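Local coordinates for protein 3-hydroxyisobutyrate dehydrogenase (Thermus thermophilus, PDB 2CVZ) that probably catalyses the reversible NADP-dependent oxidation of 3-hydroxyisobutyrate to methylmalonate semialdehyde, a step of valine catabolism, at residues Tyr77-Asp88 with Arg103-Ala114. Residues are numbered along the deposited sequence; the frame is centred on the assembly and turned at random.
Sequences YPYLREGTYWVD and RLREKGVTYLDA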
ATOM      1  N   TYR C  77      43.769   1.958   8.485  1.00 37.81           N
ATOM      2  CA  TYR C  77      43.884   2.172   9.925  1.00 39.37           C
ATOM      3  C   TYR C  77      45.305   2.313  10.485  1.00 39.16           C
ATOM      4  O   TYR C  77      45.617   3.302  11.147  1.00 39.98           O
ATOM      5  CB  TYR C  77      43.147   1.058  10.678  1.00 41.61           C
ATOM      6  CG  TYR C  77      42.925   1.365  12.141  1.00 43.30           C
ATOM      7  CD1 TYR C  77      42.138   2.449  12.532  1.00 44.72           C
ATOM      8  CD2 TYR C  77      43.513   0.586  13.135  1.00 45.05           C
ATOM      9  CE1 TYR C  77      41.943   2.749  13.877  1.00 46.00           C
ATOM     10  CE2 TYR C  77      43.325   0.878  14.483  1.00 46.41           C
ATOM     11  CZ  TYR C  77      42.540   1.961  14.847  1.00 46.78           C
ATOM     12  OH  TYR C  77      42.361   2.260  16.178  1.00 47.60           O
ATOM     13  N   PRO C  78      46.185   1.333  10.224  1.00 39.47           N
ATOM     14  CA  PRO C  78      47.558   1.411  10.739  1.00 40.14           C
ATOM     15  C   PRO C  78      48.412   2.566  10.212  1.00 40.82           C
ATOM     16  O   PRO C  78      49.442   2.895  10.801  1.00 40.83           O
ATOM     17  CB  PRO C  78      48.137   0.047  10.369  1.00 40.25           C
ATOM     18  CG  PRO C  78      47.418  -0.284   9.100  1.00 40.89           C
ATOM     19  CD  PRO C  78      45.995   0.108   9.426  1.00 39.77           C
ATOM     20  N   TYR C  79      47.979   3.187   9.119  1.00 40.12           N
ATOM     21  CA  TYR C  79      48.733   4.287   8.519  1.00 39.78           C
ATOM     22  C   TYR C  79      48.157   5.674   8.800  1.00 39.14           C
ATOM     23  O   TYR C  79      48.851   6.681   8.645  1.00 37.76           O
ATOM     24  CB  TYR C  79      48.824   4.075   7.006  1.00 40.60           C
ATOM     25  CG  TYR C  79      49.326   2.703   6.625  1.00 41.77           C
ATOM     26  CD1 TYR C  79      50.634   2.316   6.909  1.00 42.16           C
ATOM     27  CD2 TYR C  79      48.484   1.782   6.006  1.00 41.82           C
ATOM     28  CE1 TYR C  79      51.094   1.041   6.585  1.00 43.77           C
ATOM     29  CE2 TYR C  79      48.932   0.504   5.679  1.00 44.08           C
ATOM     30  CZ  TYR C  79      50.237   0.140   5.972  1.00 43.76           C
ATOM     31  OH  TYR C  79      50.681  -1.122   5.655  1.00 45.11           O
ATOM     32  N   LEU C  80      46.893   5.725   9.212  1.00 38.43           N
ATOM     33  CA  LEU C  80      46.227   6.993   9.501  1.00 37.55           C
ATOM     34  C   LEU C  80      46.992   7.855  10.500  1.00 38.37           C
ATOM     35  O   LEU C  80      47.485   7.361  11.515  1.00 37.45           O
ATOM     36  CB  LEU C  80      44.812   6.734  10.023  1.00 36.84           C
ATOM     37  CG  LEU C  80      43.845   6.093   9.025  1.00 35.21           C
ATOM     38  CD1 LEU C  80      42.528   5.779   9.715  1.00 34.57           C
ATOM     39  CD2 LEU C  80      43.628   7.039   7.850  1.00 34.82           C
ATOM     40  N   ARG C  81      47.081   9.147  10.200  1.00 38.39           N
ATOM     41  CA  ARG C  81      47.786  10.096  11.053  1.00 39.82           C
ATOM     42  C   ARG C  81      46.811  11.031  11.755  1.00 39.96           C
ATOM     43  O   ARG C  81      45.755  11.359  11.217  1.00 40.28           O
ATOM     44  CB  ARG C  81      48.774  10.917  10.216  1.00 40.18           C
ATOM     45  CG  ARG C  81      49.821  10.074   9.501  1.00 41.00           C
ATOM     46  CD  ARG C  81      50.703  10.911   8.582  1.00 41.14           C
ATOM     47  NE  ARG C  81      49.927  11.608   7.560  1.00 41.03           N
ATOM     48  CZ  ARG C  81      49.481  12.856   7.674  1.00 42.25           C
ATOM     49  NH1 ARG C  81      49.737  13.559   8.769  1.00 42.07           N
ATOM     50  NH2 ARG C  81      48.769  13.399   6.695  1.00 41.71           N
ATOM     51  N   GLU C  82      47.174  11.463  12.958  1.00 40.27           N
ATOM     52  CA  GLU C  82      46.333  12.358  13.739  1.00 40.82           C
ATOM     53  C   GLU C  82      46.164  13.716  13.066  1.00 39.69           C
ATOM     54  O   GLU C  82      47.111  14.261  12.497  1.00 38.23           O
ATOM     55  CB  GLU C  82      46.925  12.535  15.140  1.00 43.53           C
ATOM     56  CG  GLU C  82      47.035  11.227  15.916  1.00 47.88           C
ATOM     57  CD  GLU C  82      47.617  11.407  17.307  1.00 49.95           C
ATOM     58  OE1 GLU C  82      48.797  11.805  17.417  1.00 51.32           O
ATOM     59  OE2 GLU C  82      46.891  11.146  18.289  1.00 51.80           O
ATOM     60  N   GLY C  83      44.949  14.253  13.129  1.00 37.20           N
ATOM     61  CA  GLY C  83      44.676  15.542  12.525  1.00 36.72           C
ATOM     62  C   GLY C  83      44.093  15.441  11.126  1.00 35.57           C
ATOM     63  O   GLY C  83      43.816  16.457  10.491  1.00 36.35           O
ATOM     64  N   THR C  84      43.911  14.215  10.646  1.00 33.81           N
ATOM     65  CA  THR C  84      43.354  13.987   9.317  1.00 33.09           C
ATOM     66  C   THR C  84      41.825  13.977   9.356  1.00 32.16           C
ATOM     67  O   THR C  84      41.215  13.697  10.392  1.00 31.19           O
ATOM     68  CB  THR C  84      43.839  12.638   8.729  1.00 34.11           C
ATOM     69  OG1 THR C  84      45.266  12.659   8.586  1.00 36.25           O
ATOM     70  CG2 THR C  84      43.208  12.387   7.364  1.00 35.19           C
ATOM     71  N   TYR C  85      41.211  14.285   8.220  1.00 29.46           N
ATOM     72  CA  TYR C  85      39.761  14.299   8.120  1.00 27.86           C
ATOM     73  C   TYR C  85      39.308  13.270   7.101  1.00 26.92           C
ATOM     74  O   TYR C  85      39.958  13.068   6.073  1.00 26.62           O
ATOM     75  CB  TYR C  85      39.276  15.688   7.713  1.00 27.62           C
ATOM     76  CG  TYR C  85      39.519  16.738   8.772  1.00 30.74           C
ATOM     77  CD1 TYR C  85      38.644  16.887   9.846  1.00 32.00           C
ATOM     78  CD2 TYR C  85      40.637  17.567   8.713  1.00 31.89           C
ATOM     79  CE1 TYR C  85      38.875  17.839  10.837  1.00 33.21           C
ATOM     80  CE2 TYR C  85      40.880  18.521   9.699  1.00 32.49           C
ATOM     81  CZ  TYR C  85      39.995  18.652  10.755  1.00 33.21           C
ATOM     82  OH  TYR C  85      40.225  19.598  11.725  1.00 34.24           O
ATOM     83  N   TRP C  86      38.193  12.613   7.398  1.00 24.93           N
ATOM     84  CA  TRP C  86      37.640  11.607   6.508  1.00 23.65           C
ATOM     85  C   TRP C  86      36.262  12.085   6.075  1.00 23.46           C
ATOM     86  O   TRP C  86      35.323  12.094   6.872  1.00 23.81           O
ATOM     87  CB  TRP C  86      37.524  10.257   7.229  1.00 24.21           C
ATOM     88  CG  TRP C  86      37.230   9.102   6.313  1.00 25.37           C
ATOM     89  CD1 TRP C  86      36.179   8.983   5.447  1.00 25.70           C
ATOM     90  CD2 TRP C  86      38.009   7.908   6.162  1.00 25.43           C
ATOM     91  NE1 TRP C  86      36.255   7.792   4.767  1.00 27.75           N
ATOM     92  CE2 TRP C  86      37.368   7.111   5.186  1.00 26.71           C
ATOM     93  CE3 TRP C  86      39.185   7.432   6.757  1.00 26.12           C
ATOM     94  CZ2 TRP C  86      37.866   5.863   4.789  1.00 27.60           C
ATOM     95  CZ3 TRP C  86      39.682   6.189   6.363  1.00 27.17           C
ATOM     96  CH2 TRP C  86      39.020   5.420   5.387  1.00 27.99           C
ATOM     97  N   VAL C  87      36.156  12.497   4.814  1.00 22.51           N
ATOM     98  CA  VAL C  87      34.898  12.982   4.257  1.00 21.43           C
ATOM     99  C   VAL C  87      34.284  11.838   3.462  1.00 21.66           C
ATOM    100  O   VAL C  87      34.767  11.482   2.387  1.00 20.18           O
ATOM    101  CB  VAL C  87      35.138  14.200   3.334  1.00 20.89           C
ATOM    102  CG1 VAL C  87      33.817  14.675   2.730  1.00 22.33           C
ATOM    103  CG2 VAL C  87      35.788  15.328   4.131  1.00 22.28           C
ATOM    104  N   ASP C  88      33.215  11.261   4.000  1.00 20.36           N
ATOM    105  CA  ASP C  88      32.560  10.127   3.364  1.00 20.11           C
ATOM    106  C   ASP C  88      31.330  10.507   2.539  1.00 19.63           C
ATOM    107  O   ASP C  88      30.268  10.804   3.089  1.00 19.63           O
ATOM    108  CB  ASP C  88      32.188   9.106   4.443  1.00 20.95           C
ATOM    109  CG  ASP C  88      31.680   7.807   3.866  1.00 20.20           C
ATOM    110  OD1 ASP C  88      31.984   7.520   2.690  1.00 20.22           O
ATOM    111  OD2 ASP C  88      30.990   7.065   4.600  1.00 21.40           O
ATOM    112  N   ARG C 103      35.719   4.631  15.917  1.00 36.24           N
ATOM    113  CA  ARG C 103      36.891   3.835  15.580  1.00 37.08           C
ATOM    114  C   ARG C 103      38.007   4.716  15.019  1.00 37.30           C
ATOM    115  O   ARG C 103      39.155   4.633  15.458  1.00 36.41           O
ATOM    116  CB  ARG C 103      36.497   2.769  14.556  1.00 38.69           C
ATOM    117  CG  ARG C 103      37.651   1.987  13.953  1.00 42.41           C
ATOM    118  CD  ARG C 103      38.375   1.147  14.988  1.00 44.62           C
ATOM    119  NE  ARG C 103      39.286   0.201  14.352  1.00 47.47           N
ATOM    120  CZ  ARG C 103      40.052  -0.660  15.015  1.00 48.72           C
ATOM    121  NH1 ARG C 103      40.022  -0.695  16.341  1.00 49.09           N
ATOM    122  NH2 ARG C 103      40.843  -1.492  14.349  1.00 48.63           N
ATOM    123  N   LEU C 104      37.665   5.563  14.051  1.00 36.28           N
ATOM    124  CA  LEU C 104      38.641   6.454  13.432  1.00 36.11           C
ATOM    125  C   LEU C 104      39.206   7.455  14.431  1.00 36.92           C
ATOM    126  O   LEU C 104      40.362   7.870  14.326  1.00 35.91           O
ATOM    127  CB  LEU C 104      38.002   7.207  12.260  1.00 34.65           C
ATOM    128  CG  LEU C 104      37.681   6.375  11.016  1.00 34.39           C
ATOM    129  CD1 LEU C 104      36.899   7.215  10.017  1.00 32.43           C
ATOM    130  CD2 LEU C 104      38.974   5.869  10.394  1.00 34.20           C
ATOM    131  N   ARG C 105      38.386   7.834  15.403  1.00 38.39           N
ATOM    132  CA  ARG C 105      38.797   8.791  16.420  1.00 40.94           C
ATOM    133  C   ARG C 105      39.967   8.237  17.225  1.00 41.63           C
ATOM    134  O   ARG C 105      40.720   8.991  17.843  1.00 41.76           O
ATOM    135  CB  ARG C 105      37.614   9.101  17.338  1.00 42.38           C
ATOM    136  CG  ARG C 105      37.714  10.416  18.085  1.00 44.61           C
ATOM    137  CD  ARG C 105      36.350  11.085  18.116  1.00 46.71           C
ATOM    138  NE  ARG C 105      35.323  10.194  18.651  1.00 48.73           N
ATOM    139  CZ  ARG C 105      34.024  10.308  18.396  1.00 50.13           C
ATOM    140  NH1 ARG C 105      33.583  11.278  17.603  1.00 49.93           N
ATOM    141  NH2 ARG C 105      33.163   9.451  18.932  1.00 50.39           N
ATOM    142  N   GLU C 106      40.117   6.915  17.210  1.00 42.42           N
ATOM    143  CA  GLU C 106      41.199   6.255  17.932  1.00 43.39           C
ATOM    144  C   GLU C 106      42.558   6.619  17.332  1.00 42.73           C
ATOM    145  O   GLU C 106      43.593   6.477  17.987  1.00 42.20           O
ATOM    146  CB  GLU C 106      41.009   4.733  17.897  1.00 45.16           C
ATOM    147  CG  GLU C 106      39.765   4.233  18.630  1.00 48.56           C
ATOM    148  CD  GLU C 106      39.610   2.720  18.564  1.00 50.18           C
ATOM    149  OE1 GLU C 106      40.550   2.005  18.968  1.00 52.45           O
ATOM    150  OE2 GLU C 106      38.547   2.244  18.112  1.00 52.10           O
ATOM    151  N   LYS C 107      42.543   7.093  16.089  1.00 41.27           N
ATOM    152  CA  LYS C 107      43.762   7.484  15.383  1.00 39.88           C
ATOM    153  C   LYS C 107      43.866   8.996  15.205  1.00 38.85           C
ATOM    154  O   LYS C 107      44.760   9.487  14.509  1.00 38.54           O
ATOM    155  CB  LYS C 107      43.808   6.820  14.004  1.00 40.38           C
ATOM    156  CG  LYS C 107      44.104   5.332  14.022  1.00 41.76           C
ATOM    157  CD  LYS C 107      45.533   5.060  14.460  1.00 42.54           C
ATOM    158  CE  LYS C 107      45.876   3.587  14.327  1.00 44.49           C
ATOM    159  NZ  LYS C 107      47.303   3.323  14.649  1.00 45.73           N
ATOM    160  N   GLY C 108      42.951   9.730  15.830  1.00 36.85           N
ATOM    161  CA  GLY C 108      42.962  11.177  15.711  1.00 35.68           C
ATOM    162  C   GLY C 108      42.357  11.646  14.399  1.00 34.56           C
ATOM    163  O   GLY C 108      42.581  12.780  13.974  1.00 34.42           O
ATOM    164  N   VAL C 109      41.591  10.770  13.755  1.00 32.99           N
ATOM    165  CA  VAL C 109      40.944  11.090  12.485  1.00 31.64           C
ATOM    166  C   VAL C 109      39.486  11.474  12.714  1.00 30.78           C
ATOM    167  O   VAL C 109      38.762  10.786  13.435  1.00 31.70           O
ATOM    168  CB  VAL C 109      40.995   9.889  11.516  1.00 32.19           C
ATOM    169  CG1 VAL C 109      40.239  10.215  10.236  1.00 32.09           C
ATOM    170  CG2 VAL C 109      42.442   9.544  11.199  1.00 30.54           C
ATOM    171  N   THR C 110      39.061  12.570  12.097  1.00 29.32           N
ATOM    172  CA  THR C 110      37.690  13.047  12.245  1.00 27.94           C
ATOM    173  C   THR C 110      36.825  12.689  11.043  1.00 27.68           C
ATOM    174  O   THR C 110      37.047  13.176   9.932  1.00 26.65           O
ATOM    175  CB  THR C 110      37.659  14.568  12.448  1.00 28.74           C
ATOM    176  OG1 THR C 110      38.419  14.903  13.617  1.00 27.74           O
ATOM    177  CG2 THR C 110      36.227  15.058  12.622  1.00 28.34           C
ATOM    178  N   TYR C 111      35.838  11.830  11.283  1.00 26.70           N
ATOM    179  CA  TYR C 111      34.918  11.382  10.244  1.00 26.23           C
ATOM    180  C   TYR C 111      33.727  12.322  10.122  1.00 26.29           C
ATOM    181  O   TYR C 111      33.227  12.852  11.117  1.00 25.59           O
ATOM    182  CB  TYR C 111      34.406   9.975  10.565  1.00 25.17           C
ATOM    183  CG  TYR C 111      33.354   9.446   9.605  1.00 24.32           C
ATOM    184  CD1 TYR C 111      33.711   8.653   8.513  1.00 23.04           C
ATOM    185  CD2 TYR C 111      31.997   9.731   9.796  1.00 22.38           C
ATOM    186  CE1 TYR C 111      32.744   8.150   7.637  1.00 22.50           C
ATOM    187  CE2 TYR C 111      31.025   9.235   8.924  1.00 21.94           C
ATOM    188  CZ  TYR C 111      31.404   8.444   7.851  1.00 21.93           C
ATOM    189  OH  TYR C 111      30.445   7.932   7.006  1.00 22.24           O
ATOM    190  N   LEU C 112      33.275  12.515   8.889  1.00 25.22           N
ATOM    191  CA  LEU C 112      32.122  13.357   8.605  1.00 25.29           C
ATOM    192  C   LEU C 112      31.337  12.680   7.500  1.00 24.86           C
ATOM    193  O   LEU C 112      31.918  12.293   6.486  1.00 22.48           O
ATOM    194  CB  LEU C 112      32.561  14.738   8.115  1.00 27.71           C
ATOM    195  CG  LEU C 112      33.313  15.656   9.080  1.00 30.23           C
ATOM    196  CD1 LEU C 112      33.716  16.926   8.357  1.00 33.43           C
ATOM    197  CD2 LEU C 112      32.429  15.980  10.270  1.00 32.96           C
ATOM    198  N   ASP C 113      30.034  12.491   7.687  1.00 24.24           N
ATOM    199  CA  ASP C 113      29.271  11.899   6.602  1.00 24.12           C
ATOM    200  C   ASP C 113      28.922  13.053   5.680  1.00 23.05           C
ATOM    201  O   ASP C 113      28.420  14.088   6.121  1.00 25.40           O
ATOM    202  CB  ASP C 113      28.004  11.156   7.078  1.00 24.90           C
ATOM    203  CG  ASP C 113      27.295  11.828   8.239  1.00 25.59           C
ATOM    204  OD1 ASP C 113      26.045  11.813   8.246  1.00 23.69           O
ATOM    205  OD2 ASP C 113      27.967  12.336   9.158  1.00 28.30           O
ATOM    206  N   ALA C 114      29.228  12.889   4.400  1.00 20.16           N
ATOM    207  CA  ALA C 114      28.964  13.934   3.430  1.00 18.86           C
ATOM    208  C   ALA C 114      28.353  13.399   2.141  1.00 19.58           C
ATOM    209  O   ALA C 114      28.887  13.617   1.051  1.00 19.13           O
ATOM    210  CB  ALA C 114      30.258  14.686   3.124  1.00 19.36           C
TER
HETATM  211  O   HOH W   1      40.975  15.254  13.017  1.00 35.64           O
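A beta-alpha-beta unit of the Rossmann-type coenzyme domain brings Tyr-85 to Asp-88 beside Thr-110 to Asp-113 as parallel neighbouring strands, with helix 94-105 as the crossover. Backbone bonds pass alternately between them, from Thr-110 N to Thr-84 O through to Ala-114 N to Asp-88 O (2.7 Å). One water donates to Thr-84 O and Gly-108 O and also bonds Thr-110 OG1, bridging the strands where they begin. Gly-108 closes the helix in a Schellman motif, and its O receives Gly-83 N at 2.9 Å.

Near the helix end, Tyr-77 is held between two cations. The guanidinium of Arg-103 lies flat on one face of the ring, planes 7° apart and Arg-103 NH2 3.4 Å from Tyr-77 CE2. Over the opposite face passes the Lys-107 chain, bent at chi2 (-69°), which sets CE 3.8 Å from the Tyr-77 ring centroid. Loss of the ring, as with an alanine here, is likely to leave both cations without their aromatic partner and the guanidinium less firmly placed. Deeper in, Leu-104 CD2 touches Leu-80 CD1 (3.6 Å), while Leu-104 CD1 sits over one face of the Trp-86 indole, toward its rim; Trp-86 NE1 bonds Thr-61.

On the same face of the sheet as Trp-86, Tyr-111 OH donates to the anti lone pair of Asp-88 OD2 (2.6 Å) and also bonds His-162. Asp-88 OD1 is bonded by Thr-61 and Thr-90. The Asp-88 side chain lies about 8 Å from the bound NADPH. With both its oxygens engaged, the buried carboxylate is fixed in rotation, and these hydroxyls would be expected to stabilise its negative charge.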